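Local coordinates for peptidase S9 prolyl oligopeptidase catalytic domain-containing protein (Pyrococcus horikoshii, PDB 4HXF) that probably acts as an acylaminoacyl peptidase, a serine protease of the prolyl oligopeptidase family that assembles into a self-compartmentalizing hexamer, at residues A[458-464]-A[482-488]; A[470-474]-A[524-528]; A[566-570]-A[607-611]; A[441-445]-A[479-483]. One frame throughout, in Å; residues are numbered along the deposited sequence. Where two conformers were deposited one is given.

Contact 1. Residues A[458-464]-A[482-488]; sequences ERIGITG and FKAGISE
Two neighbouring strands, 460-464 and 484-488, run parallel, 1° between their directions and 4.8 Å between axes. Ile462 is level with Gly485, Thr463 with Ile486 and Gly464 with Ser487. Backbone hydrogen bonds link them in turn from each side: Lys483 N to Ile460 O 2.8 Å, Ile462 N to Ala484 O 3.2 Å, Ile486 N to Ile462 O 3.0 Å and Glu488 N to Gly464 O 3.0 Å. Thr463 (chi1 t) and Ile486 (m, t) lie on one face; Thr463 OG1 donates to Ile486 O at 2.7 Å, and a water 2.8 Å from both Thr463 OG1 and Glu488 OE2 donates to each. Glu488 (chi1 m, chi2 t) also forms a salt bridge with Arg592. On the other face Phe482 (chi1 m, chi2 95°) turns a ring face to Ile462 (t, t), whose CG2 stands 4.0 Å from the ring centroid in a CH-pi contact; Ile460 CG2 reaches Phe482 CD2 at 3.9 Å. Just before the strands begin, Lys483 (m, m, t, m) bends its NZ to Glu458 OE1 (Glu458 m, m), a weak 3.4 Å salt bridge. With helix 467-478 as the connection, this is a beta-alpha-beta crossover of the alpha/beta hydrolase fold.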
# COMPACT_ATOMS: atom_id res chain seq x y z
N GLU A 458 -12.27 -21.55 -55.67
CA GLU A 458 -11.05 -22.09 -55.21
C GLU A 458 -10.56 -21.49 -53.89
O GLU A 458 -9.56 -21.92 -53.34
CB GLU A 458 -9.95 -21.96 -56.30
CG GLU A 458 -10.28 -22.88 -57.50
CD GLU A 458 -10.53 -24.38 -57.10
OE1 GLU A 458 -9.75 -25.02 -56.26
OE2 GLU A 458 -11.60 -24.92 -57.59
N ARG A 459 -11.27 -20.49 -53.34
CA ARG A 459 -10.87 -19.92 -52.04
C ARG A 459 -12.11 -19.73 -51.17
O ARG A 459 -12.49 -18.60 -50.81
CB ARG A 459 -10.14 -18.59 -52.23
CG ARG A 459 -8.73 -18.71 -52.89
CD ARG A 459 -8.08 -17.33 -52.94
NE ARG A 459 -8.76 -16.50 -53.92
CZ ARG A 459 -8.75 -15.18 -53.96
NH1 ARG A 459 -8.06 -14.47 -53.09
NH2 ARG A 459 -9.42 -14.58 -54.91
N ILE A 460 -12.69 -20.86 -50.75
CA ILE A 460 -13.82 -20.90 -49.82
C ILE A 460 -13.35 -21.41 -48.47
O ILE A 460 -12.75 -22.49 -48.41
CB ILE A 460 -14.94 -21.79 -50.31
CG1 ILE A 460 -15.35 -21.35 -51.75
CG2 ILE A 460 -16.17 -21.67 -49.33
CD1 ILE A 460 -16.44 -22.29 -52.36
N GLY A 461 -13.61 -20.65 -47.41
CA GLY A 461 -13.30 -21.08 -46.05
C GLY A 461 -14.59 -21.20 -45.27
O GLY A 461 -15.68 -20.81 -45.76
N ILE A 462 -14.51 -21.73 -44.07
CA ILE A 462 -15.64 -21.96 -43.22
C ILE A 462 -15.29 -21.73 -41.78
O ILE A 462 -14.14 -21.94 -41.33
CB ILE A 462 -16.21 -23.37 -43.43
CG1 ILE A 462 -17.53 -23.55 -42.70
CG2 ILE A 462 -15.13 -24.48 -43.16
CD1 ILE A 462 -18.30 -24.83 -43.16
N THR A 463 -16.20 -21.11 -41.06
CA THR A 463 -16.00 -20.84 -39.63
C THR A 463 -17.32 -20.92 -38.84
O THR A 463 -18.38 -20.71 -39.41
CB THR A 463 -15.36 -19.45 -39.42
OG1 THR A 463 -15.01 -19.23 -38.04
CG2 THR A 463 -16.28 -18.25 -39.93
N GLY A 464 -17.22 -21.19 -37.56
CA GLY A 464 -18.31 -21.11 -36.65
C GLY A 464 -17.93 -21.32 -35.26
O GLY A 464 -16.80 -21.79 -34.97
N PHE A 482 -13.32 -26.83 -48.86
CA PHE A 482 -12.81 -25.71 -48.08
C PHE A 482 -11.31 -25.64 -47.99
O PHE A 482 -10.62 -26.67 -47.91
CB PHE A 482 -13.41 -25.74 -46.68
CG PHE A 482 -14.90 -25.79 -46.67
CD1 PHE A 482 -15.58 -26.98 -46.59
CD2 PHE A 482 -15.62 -24.64 -46.87
CE1 PHE A 482 -16.93 -27.08 -46.66
CE2 PHE A 482 -16.99 -24.75 -46.97
CZ PHE A 482 -17.66 -25.93 -46.87
N LYS A 483 -10.79 -24.41 -48.08
CA LYS A 483 -9.34 -24.17 -48.14
C LYS A 483 -8.74 -23.85 -46.74
O LYS A 483 -7.54 -23.88 -46.57
CB LYS A 483 -9.07 -23.07 -49.09
CG LYS A 483 -9.34 -23.50 -50.54
CD LYS A 483 -8.61 -24.78 -50.97
CE LYS A 483 -8.72 -24.97 -52.49
NZ LYS A 483 -10.17 -25.21 -52.86
N ALA A 484 -9.59 -23.48 -45.80
CA ALA A 484 -9.25 -23.06 -44.43
C ALA A 484 -10.45 -23.12 -43.57
O ALA A 484 -11.55 -22.89 -44.03
CB ALA A 484 -8.72 -21.61 -44.45
N GLY A 485 -10.24 -23.32 -42.29
CA GLY A 485 -11.26 -23.31 -41.29
C GLY A 485 -10.86 -22.60 -40.02
O GLY A 485 -9.65 -22.61 -39.65
N ILE A 486 -11.83 -21.97 -39.36
CA ILE A 486 -11.67 -21.44 -37.99
C ILE A 486 -12.77 -22.02 -37.18
O ILE A 486 -13.96 -21.65 -37.36
CB ILE A 486 -11.60 -19.90 -37.89
CG1 ILE A 486 -10.46 -19.34 -38.80
CG2 ILE A 486 -11.44 -19.52 -36.40
CD1 ILE A 486 -10.27 -17.82 -38.62
N SER A 487 -12.44 -22.94 -36.28
CA SER A 487 -13.45 -23.61 -35.43
C SER A 487 -13.30 -23.12 -34.00
O SER A 487 -12.22 -23.23 -33.43
CB SER A 487 -13.19 -25.10 -35.48
OG SER A 487 -13.86 -25.83 -34.44
N GLU A 488 -14.37 -22.65 -33.40
CA GLU A 488 -14.28 -22.01 -32.06
C GLU A 488 -15.25 -22.67 -31.10
O GLU A 488 -16.40 -22.92 -31.40
CB GLU A 488 -14.61 -20.54 -32.13
CG GLU A 488 -14.03 -19.82 -33.30
CD GLU A 488 -14.12 -18.33 -33.13
OE1 GLU A 488 -13.95 -17.88 -31.96
OE2 GLU A 488 -14.45 -17.63 -34.16
O HOH W 1 -12.41 -23.51 -52.09
O HOH W 2 -16.48 -18.09 -35.98

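Contact 2. Residues A[470-474]-A[524-528]; sequences YMTNW and KLSPL
In this alpha/beta hydrolase fold, the helix that follows the probable nucleophile elbow, 467-478, packs one flank against the loop leaving helix 521-524. Residues 470-474 are regular helix, with Trp474 N bonded to Tyr470 O at 2.8 Å; Tyr470 (chi1 t, chi2 74°) and Trp474 (chi1 t, chi2 -116°) send their rings to the loop. Lys524 is still helical, and its carbonyl sits at the indole edge, Trp474 CH2 to Lys524 O 3.4 Å. Leu525 is the first residue to leave helical angles (phi/psi -101/20), which presents its O to Tyr470 OH for a 2.8 Å hydrogen bond donated by the phenol; its side chain (m, t) brings CD2 to 4.4 Å from Trp474 CH2. Ser526 is extended and directs CB away from the helix, with OG bonded to Tyr522 O and Trp494 N. Pro527 then opens a 3-10 turn that Leu528 continues, and Pro527 CA comes to 5.1 Å from Trp474 CA. The C-gamma-exo ring of Pro527 packs against three side chains of the helix: Pro527 CD lies 3.9 Å from Trp474 CE3 and 3.5 Å from Tyr470 CE1, while Pro527 CB meets Asn473 CB (Asn473 chi1 m) at 3.6 Å.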
# COMPACT_ATOMS: atom_id res chain seq x y z
N TYR A 470 -18.36 -27.25 -34.32
CA TYR A 470 -18.61 -28.64 -34.71
C TYR A 470 -18.67 -28.71 -36.22
O TYR A 470 -18.15 -29.61 -36.89
CB TYR A 470 -19.99 -29.10 -34.10
CG TYR A 470 -20.48 -30.38 -34.76
CD1 TYR A 470 -19.92 -31.56 -34.49
CD2 TYR A 470 -21.54 -30.36 -35.63
CE1 TYR A 470 -20.38 -32.71 -35.08
CE2 TYR A 470 -22.05 -31.47 -36.23
CZ TYR A 470 -21.46 -32.71 -35.92
OH TYR A 470 -21.93 -33.89 -36.56
N MET A 471 -19.53 -27.88 -36.82
CA MET A 471 -19.75 -28.03 -38.26
C MET A 471 -18.57 -27.62 -39.15
O MET A 471 -18.36 -28.23 -40.18
CB MET A 471 -20.91 -27.20 -38.73
CG MET A 471 -21.40 -27.46 -40.16
SD MET A 471 -22.17 -29.09 -40.30
CE MET A 471 -23.54 -28.98 -39.20
N THR A 472 -17.75 -26.72 -38.69
CA THR A 472 -16.48 -26.40 -39.31
C THR A 472 -15.55 -27.62 -39.24
O THR A 472 -14.94 -28.02 -40.22
CB THR A 472 -15.79 -25.18 -38.62
OG1 THR A 472 -16.61 -24.01 -38.84
CG2 THR A 472 -14.40 -24.88 -39.19
N ASN A 473 -15.43 -28.17 -38.03
CA ASN A 473 -14.66 -29.44 -37.86
C ASN A 473 -15.10 -30.52 -38.83
O ASN A 473 -14.36 -31.21 -39.56
CB ASN A 473 -14.77 -30.00 -36.43
CG ASN A 473 -14.22 -29.11 -35.35
OD1 ASN A 473 -13.42 -28.18 -35.60
ND2 ASN A 473 -14.62 -29.41 -34.08
N TRP A 474 -16.43 -30.70 -38.86
CA TRP A 474 -17.07 -31.74 -39.66
C TRP A 474 -16.85 -31.53 -41.10
O TRP A 474 -16.41 -32.41 -41.85
CB TRP A 474 -18.54 -31.73 -39.33
CG TRP A 474 -19.31 -32.88 -39.96
CD1 TRP A 474 -20.30 -32.73 -40.88
CD2 TRP A 474 -19.31 -34.32 -39.59
NE1 TRP A 474 -20.84 -33.92 -41.22
CE2 TRP A 474 -20.28 -34.95 -40.47
CE3 TRP A 474 -18.57 -35.12 -38.74
CZ2 TRP A 474 -20.59 -36.26 -40.36
CZ3 TRP A 474 -18.82 -36.47 -38.69
CH2 TRP A 474 -19.80 -37.06 -39.47
N LYS A 524 -19.96 -42.03 -34.90
CA LYS A 524 -20.25 -41.82 -36.28
C LYS A 524 -20.41 -40.34 -36.68
O LYS A 524 -20.03 -39.97 -37.81
CB LYS A 524 -21.54 -42.57 -36.77
CG LYS A 524 -21.98 -42.27 -38.18
CD LYS A 524 -23.33 -42.93 -38.62
CE LYS A 524 -23.91 -42.24 -39.89
NZ LYS A 524 -25.34 -42.62 -40.23
N LEU A 525 -21.00 -39.55 -35.81
CA LEU A 525 -21.21 -38.17 -36.12
C LEU A 525 -20.19 -37.20 -35.46
O LEU A 525 -20.44 -35.99 -35.37
CB LEU A 525 -22.61 -37.75 -35.74
CG LEU A 525 -23.64 -38.67 -36.39
CD1 LEU A 525 -25.04 -38.29 -35.79
CD2 LEU A 525 -23.57 -38.64 -37.93
N SER A 526 -19.03 -37.74 -35.03
CA SER A 526 -18.03 -36.94 -34.37
C SER A 526 -16.82 -36.70 -35.26
O SER A 526 -16.19 -37.68 -35.70
CB SER A 526 -17.55 -37.67 -33.08
OG SER A 526 -18.57 -37.60 -32.03
N PRO A 527 -16.46 -35.45 -35.49
CA PRO A 527 -15.26 -35.12 -36.34
C PRO A 527 -13.95 -35.82 -35.91
O PRO A 527 -13.18 -36.15 -36.81
CB PRO A 527 -15.13 -33.60 -36.22
CG PRO A 527 -16.56 -33.16 -35.95
CD PRO A 527 -17.22 -34.24 -35.18
N LEU A 528 -13.77 -36.02 -34.61
CA LEU A 528 -12.53 -36.61 -34.11
C LEU A 528 -12.15 -37.87 -34.85
O LEU A 528 -10.97 -38.08 -35.20
CB LEU A 528 -12.61 -36.87 -32.59
CG LEU A 528 -11.27 -37.26 -31.94
CD1 LEU A 528 -10.41 -36.03 -31.91
CD2 LEU A 528 -11.54 -37.74 -30.47

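Contact 3. Residues A[566-570]-A[607-611]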
# COMPACT_ATOMS: atom_id res chain seq x y z
N LYS A 566 -1.13 -33.00 -39.56
CA LYS A 566 -1.91 -31.91 -40.20
C LYS A 566 -1.41 -30.55 -39.74
O LYS A 566 -0.84 -30.42 -38.67
CB LYS A 566 -3.36 -32.08 -39.80
CG LYS A 566 -3.96 -33.49 -40.03
CD LYS A 566 -3.92 -33.95 -41.47
CE LYS A 566 -4.69 -35.23 -41.66
NZ LYS A 566 -4.71 -35.61 -43.10
N GLU A 567 -1.67 -29.57 -40.56
CA GLU A 567 -1.41 -28.19 -40.24
C GLU A 567 -2.59 -27.67 -39.43
O GLU A 567 -3.66 -27.38 -39.98
CB GLU A 567 -1.25 -27.37 -41.55
CG GLU A 567 -0.94 -25.92 -41.17
CD GLU A 567 -0.75 -24.93 -42.34
OE1 GLU A 567 -0.54 -23.76 -42.03
OE2 GLU A 567 -0.76 -25.32 -43.54
N VAL A 568 -2.37 -27.45 -38.16
CA VAL A 568 -3.39 -27.04 -37.20
C VAL A 568 -2.74 -26.20 -36.12
O VAL A 568 -1.52 -26.40 -35.85
CB VAL A 568 -4.18 -28.24 -36.65
CG1 VAL A 568 -3.25 -29.17 -35.88
CG2 VAL A 568 -5.46 -27.73 -35.87
N TYR A 569 -3.50 -25.26 -35.56
CA TYR A 569 -3.05 -24.33 -34.59
C TYR A 569 -4.15 -24.22 -33.54
O TYR A 569 -5.32 -24.38 -33.92
CB TYR A 569 -2.86 -22.94 -35.20
CG TYR A 569 -1.96 -22.95 -36.41
CD1 TYR A 569 -2.51 -23.19 -37.71
CD2 TYR A 569 -0.58 -22.77 -36.29
CE1 TYR A 569 -1.67 -23.23 -38.80
CE2 TYR A 569 0.26 -22.87 -37.39
CZ TYR A 569 -0.30 -23.05 -38.65
OH TYR A 569 0.58 -23.11 -39.73
N ILE A 570 -3.78 -23.91 -32.33
CA ILE A 570 -4.75 -23.69 -31.24
C ILE A 570 -4.45 -22.48 -30.40
O ILE A 570 -3.31 -22.25 -29.96
CB ILE A 570 -5.14 -24.97 -30.43
CG1 ILE A 570 -6.30 -24.74 -29.53
CG2 ILE A 570 -3.91 -25.49 -29.63
CD1 ILE A 570 -6.78 -26.00 -28.78
N TYR A 607 -2.50 -18.20 -49.42
CA TYR A 607 -1.86 -19.14 -48.50
C TYR A 607 -0.38 -18.83 -48.33
O TYR A 607 0.36 -18.69 -49.30
CB TYR A 607 -2.00 -20.60 -48.95
CG TYR A 607 -1.30 -21.57 -47.99
CD1 TYR A 607 -1.97 -22.05 -46.85
CD2 TYR A 607 0.03 -21.94 -48.17
CE1 TYR A 607 -1.30 -22.88 -45.95
CE2 TYR A 607 0.69 -22.76 -47.29
CZ TYR A 607 0.01 -23.27 -46.19
OH TYR A 607 0.64 -24.08 -45.29
N GLU A 608 0.06 -18.76 -47.10
CA GLU A 608 1.49 -18.71 -46.83
C GLU A 608 1.79 -19.69 -45.69
O GLU A 608 0.90 -20.08 -44.90
CB GLU A 608 1.91 -17.32 -46.46
CG GLU A 608 1.29 -16.87 -45.14
CD GLU A 608 1.59 -15.42 -44.82
OE1 GLU A 608 1.58 -14.57 -45.72
OE2 GLU A 608 1.77 -15.12 -43.64
N GLU A 609 3.04 -20.18 -45.65
CA GLU A 609 3.32 -21.13 -44.59
C GLU A 609 3.40 -20.54 -43.20
O GLU A 609 3.77 -19.35 -42.98
CB GLU A 609 4.64 -21.88 -44.93
CG GLU A 609 4.48 -22.78 -46.16
CD GLU A 609 5.63 -23.77 -46.33
OE1 GLU A 609 6.79 -23.43 -45.98
OE2 GLU A 609 5.36 -24.88 -46.84
N GLY A 610 3.10 -21.38 -42.22
CA GLY A 610 3.27 -21.06 -40.79
C GLY A 610 2.24 -20.05 -40.29
O GLY A 610 1.33 -19.62 -41.05
N PHE A 611 2.34 -19.70 -39.00
CA PHE A 611 1.55 -18.67 -38.42
C PHE A 611 2.33 -18.13 -37.19
O PHE A 611 2.08 -18.51 -36.07
CB PHE A 611 0.15 -19.18 -38.12
CG PHE A 611 -0.89 -18.12 -37.91
CD1 PHE A 611 -1.42 -17.37 -38.97
CD2 PHE A 611 -1.35 -17.86 -36.69
CE1 PHE A 611 -2.36 -16.41 -38.78
CE2 PHE A 611 -2.38 -16.91 -36.50
CZ PHE A 611 -2.85 -16.15 -37.58
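Strand 568-573 is the last strand of this chain's central alpha/beta hydrolase sheet, and here its start meets the loop that leaves helix 586-605. Tyr569 gives up the most area. Its ring, with chi1 m, receives Phe611 in two ways: Phe611 CB sits over the face, 4.1 Å from the Tyr569 ring centroid as a CH-pi contact, and the Phe611 ring turns an edge to that ring, centroids 5.9 Å apart and planes at 54°. Phe611 also meets Phe599 edge-to-face, while Phe133 of a second subunit packs on both Tyr569 and Phe611. That subunit prolongs the sheet too, through an antiparallel pairing at Ile570. Glu567, next in buried area, stretches out fully (chi1 and chi2 both t) so that its carboxylate can serve two phenols, and it forms a salt bridge with Lys603. Tyr569 OH donates to Glu567 OE1 at 2.6 Å, and on the other oxygen Tyr607 OH donates to Glu567 OE2, also at 2.6 Å.

Contact 4. Residues A[441-445]-A[479-483]; sequences ILNGI and SDLFK
Side chains alone bridge this gap: the nearest CA atoms, Leu442 and Leu481, stand 9.2 Å apart, and what lies between is almost entirely hydrocarbon. One partner is a turn of regular helix, 441-445, with Ile445 N bonded to Ile441 O at 2.9 Å. The other, 479-483, has no regular structure. Ser479 breaks the preceding helix at phi/psi -139/153, and with chi1 t Ser479 OG accepts a hydrogen bond from Leu481 N at 3.0 Å, an ST turn that holds the chain as it bends round. Leu481 (chi1 t, chi2 p) then points to the helix, while Phe482 (chi1 m, chi2 95°) starts sideways but brings the end of its ring in. Facing them are Leu442 (m, t), whose CB sets off sideways, and Ile445 (m, t), whose CA-to-CB bond is directed toward the loop. Leu442 CD2 is shared by two partners, 4.2 Å from Leu481 CD2 and 4.2 Å from Phe482 CZ. Ile445 engages the same pair, CG2 at 4.2 Å from Leu481 CD2 and CD1 at 3.9 Å from Phe482 CZ, at the edge of the ring. The contact thus joins helix 436-451 to the turn between helix 467-478 and strand 484-488, on the side of the sheet where Phe482 also touches Ile460 and Ile462 of strand 460-465.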
# COMPACT_ATOMS: atom_id res chain seq x y z
N ILE A 441 -26.09 -26.73 -45.87
CA ILE A 441 -25.00 -25.74 -45.95
C ILE A 441 -24.30 -25.85 -47.33
O ILE A 441 -24.22 -24.87 -48.07
CB ILE A 441 -24.04 -25.87 -44.77
CG1 ILE A 441 -24.77 -25.44 -43.49
CG2 ILE A 441 -22.80 -24.99 -45.04
CD1 ILE A 441 -23.98 -25.92 -42.23
N LEU A 442 -23.96 -27.09 -47.73
CA LEU A 442 -23.40 -27.31 -49.07
C LEU A 442 -24.28 -26.85 -50.21
O LEU A 442 -23.83 -26.20 -51.17
CB LEU A 442 -22.99 -28.74 -49.28
CG LEU A 442 -21.95 -29.31 -48.32
CD1 LEU A 442 -21.71 -30.74 -48.68
CD2 LEU A 442 -20.60 -28.52 -48.42
N ASN A 443 -25.58 -27.12 -50.08
CA ASN A 443 -26.51 -26.72 -51.13
C ASN A 443 -26.69 -25.18 -51.19
O ASN A 443 -26.86 -24.63 -52.28
CB ASN A 443 -27.88 -27.44 -50.92
CG ASN A 443 -27.79 -28.92 -51.35
OD1 ASN A 443 -27.06 -29.24 -52.30
ND2 ASN A 443 -28.52 -29.82 -50.70
N GLY A 444 -26.63 -24.53 -50.03
CA GLY A 444 -26.67 -23.10 -49.98
C GLY A 444 -25.49 -22.45 -50.63
O GLY A 444 -25.59 -21.49 -51.38
N ILE A 445 -24.35 -23.02 -50.34
CA ILE A 445 -23.10 -22.53 -50.96
C ILE A 445 -23.17 -22.71 -52.45
O ILE A 445 -22.80 -21.83 -53.20
CB ILE A 445 -21.87 -23.31 -50.41
CG1 ILE A 445 -21.67 -23.07 -48.98
CG2 ILE A 445 -20.58 -22.96 -51.23
CD1 ILE A 445 -20.67 -24.03 -48.34
N SER A 479 -15.54 -32.91 -46.56
CA SER A 479 -15.59 -32.28 -47.86
C SER A 479 -14.20 -31.80 -48.20
O SER A 479 -13.39 -31.52 -47.29
CB SER A 479 -16.48 -31.07 -47.75
OG SER A 479 -16.58 -30.22 -48.90
N ASP A 480 -13.93 -31.73 -49.47
CA ASP A 480 -12.70 -31.16 -49.93
C ASP A 480 -12.94 -29.74 -50.49
O ASP A 480 -12.04 -29.15 -51.09
CB ASP A 480 -12.05 -32.07 -51.01
CG ASP A 480 -11.68 -33.47 -50.50
OD1 ASP A 480 -11.25 -33.61 -49.34
OD2 ASP A 480 -11.81 -34.44 -51.31
N LEU A 481 -14.12 -29.17 -50.28
CA LEU A 481 -14.40 -27.87 -50.80
C LEU A 481 -13.61 -26.74 -50.16
O LEU A 481 -13.26 -25.80 -50.82
CB LEU A 481 -15.93 -27.58 -50.64
CG LEU A 481 -16.50 -26.27 -51.21
CD1 LEU A 481 -16.19 -26.19 -52.72
CD2 LEU A 481 -18.01 -26.25 -50.88
N PHE A 482 -13.32 -26.83 -48.86
CA PHE A 482 -12.81 -25.71 -48.08
C PHE A 482 -11.31 -25.64 -47.99
O PHE A 482 -10.62 -26.67 -47.91
CB PHE A 482 -13.41 -25.74 -46.68
CG PHE A 482 -14.90 -25.79 -46.67
CD1 PHE A 482 -15.58 -26.98 -46.59
CD2 PHE A 482 -15.62 -24.64 -46.87
CE1 PHE A 482 -16.93 -27.08 -46.66
CE2 PHE A 482 -16.99 -24.75 -46.97
CZ PHE A 482 -17.66 -25.93 -46.87
N LYS A 483 -10.79 -24.41 -48.08
CA LYS A 483 -9.34 -24.17 -48.14
C LYS A 483 -8.74 -23.85 -46.74
O LYS A 483 -7.54 -23.88 -46.57
CB LYS A 483 -9.07 -23.07 -49.09
CG LYS A 483 -9.34 -23.50 -50.54
CD LYS A 483 -8.61 -24.78 -50.97
CE LYS A 483 -8.72 -24.97 -52.49
NZ LYS A 483 -10.17 -25.21 -52.86

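In the fold
Helix 467-478 and the strands on each side of it in sequence tie three of these contacts together. Contact 1 meets contact 2 where Ser487 OG and Asn473 OD1 lie 2.7 Å apart, probably hydrogen-bonded. It shares Phe482 and Lys483 with contact 4, and Ile460 CD1 packs on Leu481 CD1 at 3.9 Å; contacts 2 and 4 touch through Met471 CG and Ile441 CD1 at 3.7 Å. Contact 3 reaches the same sheet as contact 1, nearest atoms about 6 Å away. Strand 460-465 leads to Ser466, which lines the inhibitor pocket and is the probable nucleophile; the Tyr470 side chain of contact 2 comes within about 7 Å of the inhibitor.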